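Local coordinates for protein anaerobically-induced outer membrane porin OprE (Pseudomonas aeruginosa, PDB 4FRX) that probably forms an 18-stranded beta-barrel channel of the OprD porin family through which small solutes cross the outer membrane, at residues 188-192 / 261-265; 178-184 / 312-317; 106-110 / 120-124. One frame throughout, in Å; residues are numbered along the deposited sequence.

Interaction 1 of 3, residues 188-192 / 261-265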
loop_
_atom_site.group_PDB
_atom_site.type_symbol
_atom_site.label_atom_id
_atom_site.label_comp_id
_atom_site.label_asym_id
_atom_site.label_seq_id
_atom_site.Cartn_x
_atom_site.Cartn_y
_atom_site.Cartn_z
ATOM N N SER A 188 -5.025 19.262 16.926
ATOM C CA SER A 188 -4.006 18.547 17.686
ATOM C C SER A 188 -3.084 17.722 16.783
ATOM O O SER A 188 -2.025 17.266 17.217
ATOM C CB SER A 188 -4.665 17.628 18.721
ATOM O OG SER A 188 -5.482 16.649 18.091
ATOM N N SER A 189 -3.494 17.524 15.533
ATOM C CA SER A 189 -2.721 16.692 14.613
ATOM C C SER A 189 -1.342 17.281 14.346
ATOM O O SER A 189 -1.136 18.496 14.422
ATOM C CB SER A 189 -3.478 16.513 13.299
ATOM O OG SER A 189 -3.650 17.762 12.657
ATOM N N ARG A 190 -0.391 16.407 14.044
ATOM C CA ARG A 190 0.955 16.843 13.711
ATOM C C ARG A 190 1.458 16.051 12.524
ATOM O O ARG A 190 1.039 14.915 12.287
ATOM C CB ARG A 190 1.904 16.667 14.898
ATOM C CG ARG A 190 1.579 17.554 16.092
ATOM C CD ARG A 190 1.845 19.026 15.794
ATOM N NE ARG A 190 1.662 19.873 16.975
ATOM C CZ ARG A 190 0.523 20.481 17.294
ATOM N NH1 ARG A 190 -0.559 20.333 16.533
ATOM N NH2 ARG A 190 0.462 21.236 18.384
ATOM N N ASP A 191 2.356 16.650 11.765
ATOM C CA ASP A 191 2.856 15.973 10.588
ATOM C C ASP A 191 4.302 16.343 10.343
ATOM O O ASP A 191 4.912 17.058 11.133
ATOM C CB ASP A 191 1.974 16.282 9.373
ATOM C CG ASP A 191 1.684 17.770 9.213
ATOM O OD1 ASP A 191 2.572 18.592 9.514
ATOM O OD2 ASP A 191 0.565 18.116 8.770
ATOM N N SER A 192 4.848 15.827 9.255
ATOM C CA SER A 192 6.239 16.059 8.928
ATOM C C SER A 192 6.379 16.136 7.425
ATOM O O SER A 192 5.667 15.437 6.694
ATOM C CB SER A 192 7.082 14.908 9.457
ATOM O OG SER A 192 8.411 15.030 9.008
ATOM N N ALA A 261 4.406 15.414 24.143
ATOM C CA ALA A 261 3.481 16.364 24.743
ATOM C C ALA A 261 2.868 17.321 23.706
ATOM O O ALA A 261 1.726 17.759 23.863
ATOM C CB ALA A 261 4.187 17.158 25.855
ATOM N N ASP A 262 3.625 17.657 22.663
ATOM C CA ASP A 262 3.117 18.555 21.621
ATOM C C ASP A 262 2.420 17.790 20.492
ATOM O O ASP A 262 1.989 18.376 19.506
ATOM C CB ASP A 262 4.228 19.435 21.047
ATOM C CG ASP A 262 3.688 20.527 20.126
ATOM O OD1 ASP A 262 2.679 21.175 20.487
ATOM O OD2 ASP A 262 4.251 20.716 19.029
ATOM N N GLY A 263 2.303 16.477 20.636
ATOM C CA GLY A 263 1.502 15.724 19.698
ATOM C C GLY A 263 2.273 14.909 18.680
ATOM O O GLY A 263 1.669 14.350 17.770
ATOM N N TYR A 264 3.594 14.823 18.817
ATOM C CA TYR A 264 4.347 13.917 17.941
ATOM C C TYR A 264 4.298 12.497 18.500
ATOM O O TYR A 264 5.260 12.012 19.098
ATOM C CB TYR A 264 5.783 14.401 17.701
ATOM C CG TYR A 264 5.803 15.643 16.836
ATOM C CD1 TYR A 264 5.511 16.885 17.380
ATOM C CD2 TYR A 264 6.056 15.562 15.467
ATOM C CE1 TYR A 264 5.491 18.022 16.601
ATOM C CE2 TYR A 264 6.047 16.702 14.670
ATOM C CZ TYR A 264 5.765 17.930 15.252
ATOM O OH TYR A 264 5.747 19.078 14.500
ATOM N N VAL A 265 3.158 11.845 18.292
ATOM C CA VAL A 265 2.869 10.571 18.935
ATOM C C VAL A 265 2.300 9.538 17.971
ATOM O O VAL A 265 1.762 9.870 16.912
ATOM C CB VAL A 265 1.857 10.739 20.088
ATOM C CG1 VAL A 265 2.464 11.533 21.257
ATOM C CG2 VAL A 265 0.562 11.398 19.580
HETATM O O HOH W 1 -0.829 18.310 19.727
HETATM O O HOH W 2 7.078 18.537 11.907
#
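A chi1 of -66° puts CG of Arg190 beside its own backbone N, and a bend at chi2 (-69°) brings the guanidinium round to the carboxylate of Asp262, while the ring of Tyr264 lies against the aliphatic part of the same chain. The contact is between two long loops of a beta-barrel porin, one leading to strand 195-203, the other leaving the short helix 257-261 through a Schellman motif. In that motif Gly263, with its positive phi, is the first residue outside helical geometry, and its bare backbone comes up close to CG of Arg190.

The salt bridge is uneven. NH2 of Arg190 reaches OD1 of Asp262 at 3.1 Å, nearly straight and in the guanidinium plane; it meets the carboxylate from above its plane, the two flat groups being turned 62° apart. NE of Arg190 makes a weak second bond to OD2 of Asp262 at 3.4 Å. The remaining nitrogen turns back to its own loop: NH1 of Arg190 donates to O of Ser189 at 2.9 Å and also to O of Ala187, which fixes the rotation of the guanidinium. Nearer the backbone, CB of Arg190 stands 4.0 Å from the centroid of the Tyr264 ring, almost on its normal, a CH-pi contact over the face. Phe220 meets the Tyr264 ring as well. The carboxylate of Asp191 belongs elsewhere, in a salt bridge with Arg315.

Water closes the interface at both ends. One molecule donates to O of Ser188 and, at 2.8 Å, to O of Asp262, lying also over a face of the guanidinium. A second joins the tyrosine to the neighbouring loop: it donates to O of Asp191 at 2.7 Å and lies 3.0 Å from OH of Tyr264.

Interaction 2 of 3, residues 178-184 / 312-317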
loop_
_atom_site.group_PDB
_atom_site.type_symbol
_atom_site.label_atom_id
_atom_site.label_comp_id
_atom_site.label_asym_id
_atom_site.label_seq_id
_atom_site.Cartn_x
_atom_site.Cartn_y
_atom_site.Cartn_z
ATOM N N SER A 178 2.037 11.931 7.857
ATOM C CA SER A 178 1.801 11.654 9.270
ATOM C C SER A 178 1.610 10.149 9.476
ATOM O O SER A 178 1.771 9.365 8.535
ATOM C CB SER A 178 0.610 12.464 9.812
ATOM O OG SER A 178 0.527 12.376 11.229
ATOM N N ILE A 179 1.316 9.762 10.715
ATOM C CA ILE A 179 1.076 8.369 11.077
ATOM C C ILE A 179 -0.161 8.332 11.977
ATOM O O ILE A 179 -0.578 9.379 12.484
ATOM C CB ILE A 179 2.291 7.746 11.821
ATOM C CG1 ILE A 179 2.487 8.391 13.193
ATOM C CG2 ILE A 179 3.584 7.855 10.980
ATOM C CD1 ILE A 179 3.657 7.807 13.979
ATOM N N ALA A 180 -0.748 7.146 12.157
ATOM C CA ALA A 180 -1.913 6.960 13.032
ATOM C C ALA A 180 -1.573 7.402 14.445
ATOM O O ALA A 180 -0.505 7.059 14.965
ATOM C CB ALA A 180 -2.358 5.486 13.045
ATOM N N GLY A 181 -2.480 8.161 15.055
ATOM C CA GLY A 181 -2.258 8.700 16.383
ATOM C C GLY A 181 -1.990 10.190 16.339
ATOM O O GLY A 181 -2.320 10.916 17.265
ATOM N N ALA A 182 -1.395 10.644 15.250
ATOM C CA ALA A 182 -1.086 12.066 15.102
ATOM C C ALA A 182 -1.745 12.643 13.866
ATOM O O ALA A 182 -1.549 13.822 13.545
ATOM C CB ALA A 182 0.411 12.277 15.020
ATOM N N ASN A 183 -2.505 11.812 13.157
ATOM C CA ASN A 183 -2.966 12.188 11.825
ATOM C C ASN A 183 -4.384 12.764 11.819
ATOM O O ASN A 183 -4.901 13.155 12.865
ATOM C CB ASN A 183 -2.817 11.018 10.842
ATOM C CG ASN A 183 -3.701 9.836 11.194
ATOM O OD1 ASN A 183 -4.447 9.868 12.175
ATOM N ND2 ASN A 183 -3.618 8.779 10.389
ATOM N N GLY A 184 -5.011 12.810 10.648
ATOM C CA GLY A 184 -6.315 13.442 10.532
ATOM C C GLY A 184 -6.166 14.937 10.332
ATOM O O GLY A 184 -5.113 15.397 9.889
ATOM N N PHE A 312 3.451 3.400 9.833
ATOM C CA PHE A 312 3.502 3.522 8.378
ATOM C C PHE A 312 2.827 4.845 7.984
ATOM O O PHE A 312 1.980 5.368 8.730
ATOM C CB PHE A 312 2.812 2.337 7.688
ATOM C CG PHE A 312 1.401 2.103 8.148
ATOM C CD1 PHE A 312 1.145 1.417 9.331
ATOM C CD2 PHE A 312 0.329 2.566 7.402
ATOM C CE1 PHE A 312 -0.160 1.197 9.766
ATOM C CE2 PHE A 312 -0.987 2.349 7.828
ATOM C CZ PHE A 312 -1.227 1.655 9.006
ATOM N N LEU A 313 3.187 5.367 6.816
ATOM C CA LEU A 313 2.683 6.670 6.368
ATOM C C LEU A 313 1.167 6.617 6.185
ATOM O O LEU A 313 0.656 5.762 5.482
ATOM C CB LEU A 313 3.352 7.080 5.062
ATOM C CG LEU A 313 4.874 7.224 5.117
ATOM C CD1 LEU A 313 5.405 7.759 3.797
ATOM C CD2 LEU A 313 5.326 8.096 6.310
ATOM N N ASN A 314 0.461 7.542 6.823
ATOM C CA ASN A 314 -0.995 7.438 6.934
ATOM C C ASN A 314 -1.578 8.790 7.296
ATOM O O ASN A 314 -1.518 9.195 8.459
ATOM C CB ASN A 314 -1.325 6.422 8.042
ATOM C CG ASN A 314 -2.802 6.091 8.132
ATOM O OD1 ASN A 314 -3.620 6.621 7.381
ATOM N ND2 ASN A 314 -3.149 5.193 9.055
ATOM N N ARG A 315 -2.127 9.497 6.313
ATOM C CA ARG A 315 -2.647 10.855 6.554
ATOM C C ARG A 315 -3.958 10.814 7.342
ATOM O O ARG A 315 -4.281 11.741 8.096
ATOM C CB ARG A 315 -2.804 11.603 5.205
ATOM C CG ARG A 315 -3.519 12.989 5.228
ATOM C CD ARG A 315 -3.288 13.819 6.496
ATOM N NE ARG A 315 -2.063 14.586 6.512
ATOM C CZ ARG A 315 -1.621 15.270 7.564
ATOM N NH1 ARG A 315 -2.290 15.287 8.714
ATOM N NH2 ARG A 315 -0.496 15.948 7.460
ATOM N N GLY A 316 -4.700 9.722 7.212
ATOM C CA GLY A 316 -6.035 9.674 7.785
ATOM C C GLY A 316 -7.021 10.424 6.892
ATOM O O GLY A 316 -6.747 10.651 5.713
ATOM N N ASP A 317 -8.165 10.813 7.453
ATOM C CA ASP A 317 -9.227 11.486 6.693
ATOM C C ASP A 317 -9.668 10.673 5.475
ATOM O O ASP A 317 -10.061 11.240 4.452
ATOM C CB ASP A 317 -8.792 12.890 6.235
ATOM C CG ASP A 317 -8.583 13.850 7.391
ATOM O OD1 ASP A 317 -9.478 13.954 8.255
ATOM O OD2 ASP A 317 -7.517 14.503 7.430
HETATM O O HOH W 3 0.005 4.811 10.608
#
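Segments 178-184 and 312-317 meet as irregular loops, touching through backbone at Ser178-Asn314 and again at Gly184-Arg315, while between these points 178-184 loops away through a tight turn that Ala182 N closes on Ile179 O, its angles at Ala180 and Gly181 fitting type II. Asn314 N donates to Ser178 O at 2.8 Å, and Gly184 N to Arg315 O at 2.9 Å.

Between the two bonds sits the side chain of Asn183. Its CG lies between the backbone N and the carbonyl carbon (chi1 65°), which holds the amide close over the opposite chain. ND2 of Asn183 then donates to O of Asn314 at 2.9 Å; the acceptor lies in the amide plane, but the donor stands well above the carbonyl plane. The amide of Asn314 turns back on its own loop, OD1 accepting a weak bond from Gly316 N.

Arg315 starts away from 178-184 and returns by bends at chi2 and chi3, the former (33°) away from a staggered position. NH1 of Arg315 makes a weak bond to O of Gly184 at 3.1 Å, CB of Ser178 lies over one guanidinium face, and NH2 is held by Asp191 and by Ser176 O. The hydroxyl of Ser178 bonds to O of Arg190. Asp317 brings OD2 to 3.2 Å from C of Gly184, though its polar partners are Ser185 and Arg175. At the other end a water accepts from Ala180 N and donates to Phe312 O at 2.8 Å, sitting over the centre of the Phe312 ring.

Polar backbone atoms thus find partners across two chain-distant loops, consistent with the inward-folded extracellular loops that narrow the pore of OprD-family porins.

Interaction 3 of 3, residues 106-110 / 120-124. With C8E ((hydroxyethyloxy)tri(ethyloxy)octane), chain G.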
loop_
_atom_site.group_PDB
_atom_site.type_symbol
_atom_site.label_atom_id
_atom_site.label_comp_id
_atom_site.label_asym_id
_atom_site.label_seq_id
_atom_site.Cartn_x
_atom_site.Cartn_y
_atom_site.Cartn_z
ATOM N N LEU A 106 -3.229 16.464 -11.673
ATOM C CA LEU A 106 -2.176 16.198 -12.640
ATOM C C LEU A 106 -0.858 16.142 -11.885
ATOM O O LEU A 106 -0.507 17.088 -11.189
ATOM C CB LEU A 106 -2.113 17.321 -13.667
ATOM C CG LEU A 106 -0.999 17.167 -14.703
ATOM C CD1 LEU A 106 -1.202 15.882 -15.498
ATOM C CD2 LEU A 106 -0.957 18.379 -15.616
ATOM N N GLY A 107 -0.141 15.032 -12.013
ATOM C CA GLY A 107 1.116 14.867 -11.318
ATOM C C GLY A 107 2.255 14.694 -12.307
ATOM O O GLY A 107 2.302 13.703 -13.025
ATOM N N LEU A 108 3.173 15.658 -12.334
ATOM C CA LEU A 108 4.292 15.636 -13.271
ATOM C C LEU A 108 5.551 15.145 -12.587
ATOM O O LEU A 108 5.787 15.445 -11.422
ATOM C CB LEU A 108 4.557 17.036 -13.810
ATOM C CG LEU A 108 3.455 17.681 -14.646
ATOM C CD1 LEU A 108 3.987 18.953 -15.287
ATOM C CD2 LEU A 108 2.968 16.723 -15.703
ATOM N N THR A 109 6.364 14.401 -13.323
ATOM C CA THR A 109 7.628 13.911 -12.796
ATOM C C THR A 109 8.747 14.183 -13.801
ATOM O O THR A 109 8.717 13.669 -14.926
ATOM C CB THR A 109 7.551 12.395 -12.552
ATOM O OG1 THR A 109 6.379 12.106 -11.786
ATOM C CG2 THR A 109 8.792 11.901 -11.793
ATOM N N ALA A 110 9.719 15.001 -13.410
ATOM C CA ALA A 110 10.924 15.175 -14.220
ATOM C C ALA A 110 11.834 13.971 -13.980
ATOM O O ALA A 110 11.890 13.450 -12.867
ATOM C CB ALA A 110 11.639 16.456 -13.835
ATOM N N ARG A 120 14.186 10.587 -10.332
ATOM C CA ARG A 120 12.835 11.077 -10.589
ATOM C C ARG A 120 12.505 12.157 -9.591
ATOM O O ARG A 120 12.748 12.000 -8.399
ATOM C CB ARG A 120 11.805 9.948 -10.477
ATOM C CG ARG A 120 11.853 8.986 -11.619
ATOM C CD ARG A 120 10.991 7.762 -11.385
ATOM N NE ARG A 120 9.583 8.001 -11.683
ATOM C CZ ARG A 120 9.110 8.128 -12.917
ATOM N NH1 ARG A 120 9.943 8.058 -13.949
ATOM N NH2 ARG A 120 7.816 8.336 -13.123
ATOM N N TYR A 121 11.926 13.242 -10.080
ATOM C CA TYR A 121 11.682 14.406 -9.255
ATOM C C TYR A 121 10.270 14.960 -9.506
ATOM O O TYR A 121 9.977 15.428 -10.589
ATOM C CB TYR A 121 12.744 15.456 -9.594
ATOM C CG TYR A 121 12.794 16.642 -8.673
ATOM C CD1 TYR A 121 13.387 16.547 -7.424
ATOM C CD2 TYR A 121 12.281 17.869 -9.066
ATOM C CE1 TYR A 121 13.457 17.638 -6.581
ATOM C CE2 TYR A 121 12.341 18.969 -8.229
ATOM C CZ TYR A 121 12.932 18.848 -6.987
ATOM O OH TYR A 121 12.998 19.939 -6.148
ATOM N N GLY A 122 9.412 14.912 -8.496
ATOM C CA GLY A 122 8.014 15.245 -8.667
ATOM C C GLY A 122 7.121 14.139 -8.131
ATOM O O GLY A 122 7.296 13.659 -7.010
ATOM N N THR A 123 6.158 13.726 -8.936
ATOM C CA THR A 123 5.204 12.722 -8.502
ATOM C C THR A 123 5.812 11.317 -8.482
ATOM O O THR A 123 6.425 10.883 -9.455
ATOM C CB THR A 123 3.940 12.769 -9.371
ATOM O OG1 THR A 123 3.445 14.113 -9.386
ATOM C CG2 THR A 123 2.865 11.832 -8.813
ATOM N N LEU A 124 5.634 10.625 -7.357
ATOM C CA LEU A 124 6.197 9.290 -7.149
ATOM C C LEU A 124 5.106 8.369 -6.618
ATOM O O LEU A 124 4.212 8.809 -5.900
ATOM C CB LEU A 124 7.347 9.359 -6.131
ATOM C CG LEU A 124 8.550 10.245 -6.485
ATOM C CD1 LEU A 124 9.485 10.469 -5.298
ATOM C CD2 LEU A 124 9.306 9.648 -7.679
HETATM C C1 C8E G . 13.776 16.043 -27.595
HETATM C C2 C8E G . 13.389 17.407 -27.037
HETATM C C3 C8E G . 12.516 17.275 -25.795
HETATM C C4 C8E G . 12.756 18.443 -24.846
HETATM C C6 C8E G . 12.444 17.476 -21.473
HETATM C C7 C8E G . 13.416 17.249 -20.323
HETATM C C8 C8E G . 12.706 17.107 -18.981
HETATM O O9 C8E G . 12.987 18.224 -18.164
HETATM C C10 C8E G . 12.352 18.116 -16.913
HETATM C C11 C8E G . 11.849 19.480 -16.460
HETATM O O12 C8E G . 10.686 19.783 -17.200
HETATM C C13 C8E G . 9.510 19.204 -16.667
HETATM C C14 C8E G . 9.329 19.573 -15.197
HETATM O O15 C8E G . 8.434 18.654 -14.607
HETATM C C16 C8E G . 7.963 19.082 -13.354
HETATM C C17 C8E G . 8.803 18.432 -12.261
HETATM O O18 C8E G . 8.388 18.924 -11.009
HETATM C C19 C8E G . 9.432 19.602 -10.348
#
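Running 166° apart, 106-110 and 120-124 are adjacent antiparallel strands of a beta hairpin in the barrel wall. Ala110 and Tyr121 form a hydrogen-bonded pair: Ala110 N donates to Tyr121 O at 2.9 Å, and Tyr121 N to Ala110 O at 2.8 Å. Next comes the non-hydrogen-bonded pair Thr109 and Gly122, its CA atoms 4.4 Å apart. At Gly122 the second strand turns a corner, and beyond it Thr123 N still donates to Leu108 O at 3.0 Å.

A side chain reinforces the ladder here. Thr109 carries OG1 beside its backbone N (chi1 -51°), from where it donates to Thr123 O at 2.6 Å, in the carbonyl plane and on a lone pair. The same torsion sends CG2 of Thr109 the other way, under one face of the Arg120 guanidinium and 3.9 Å from its CZ. That charge is paired with Asp63 of the preceding strand and with Glu118, which would hold the flat group over the methyl.

The other face of the hairpin meets detergent. The side chains of Leu108, Ala110 and Tyr121 all touch one C8E molecule, whose ether chain drapes along them, consistent with a surface that faces lipid in the outer membrane. CB of Ala110 approaches C10 of the detergent to 3.6 Å.

Through OG1, Thr123 is bonded to Glu144 of the neighbouring strand 142-150; the same oxygen presses against the backbone of Gly107, 3.1 Å from its CA.

Overall arrangement
Three settings in one barrel show how chemistry follows position. Interactions 1 and 2 adjoin: both draw on the loop between strands 174-176 and 195-203, and they are tied directly, Asp191 OD2 to Arg315 NH2 at 2.7 Å. Interaction 1, nested in the chain segment that interaction 2 closes, is a surface contact built on a salt bridge and waters; interaction 2 is partly buried, nearer the chain's centre, and relies mainly on backbone and amide bonds. Interaction 3, also partly buried, has its centre 23 Å from that of interaction 2 and touches neither. It joins neighbours in sequence by regular strand pairing, with polar side chains on one face and detergent on the other.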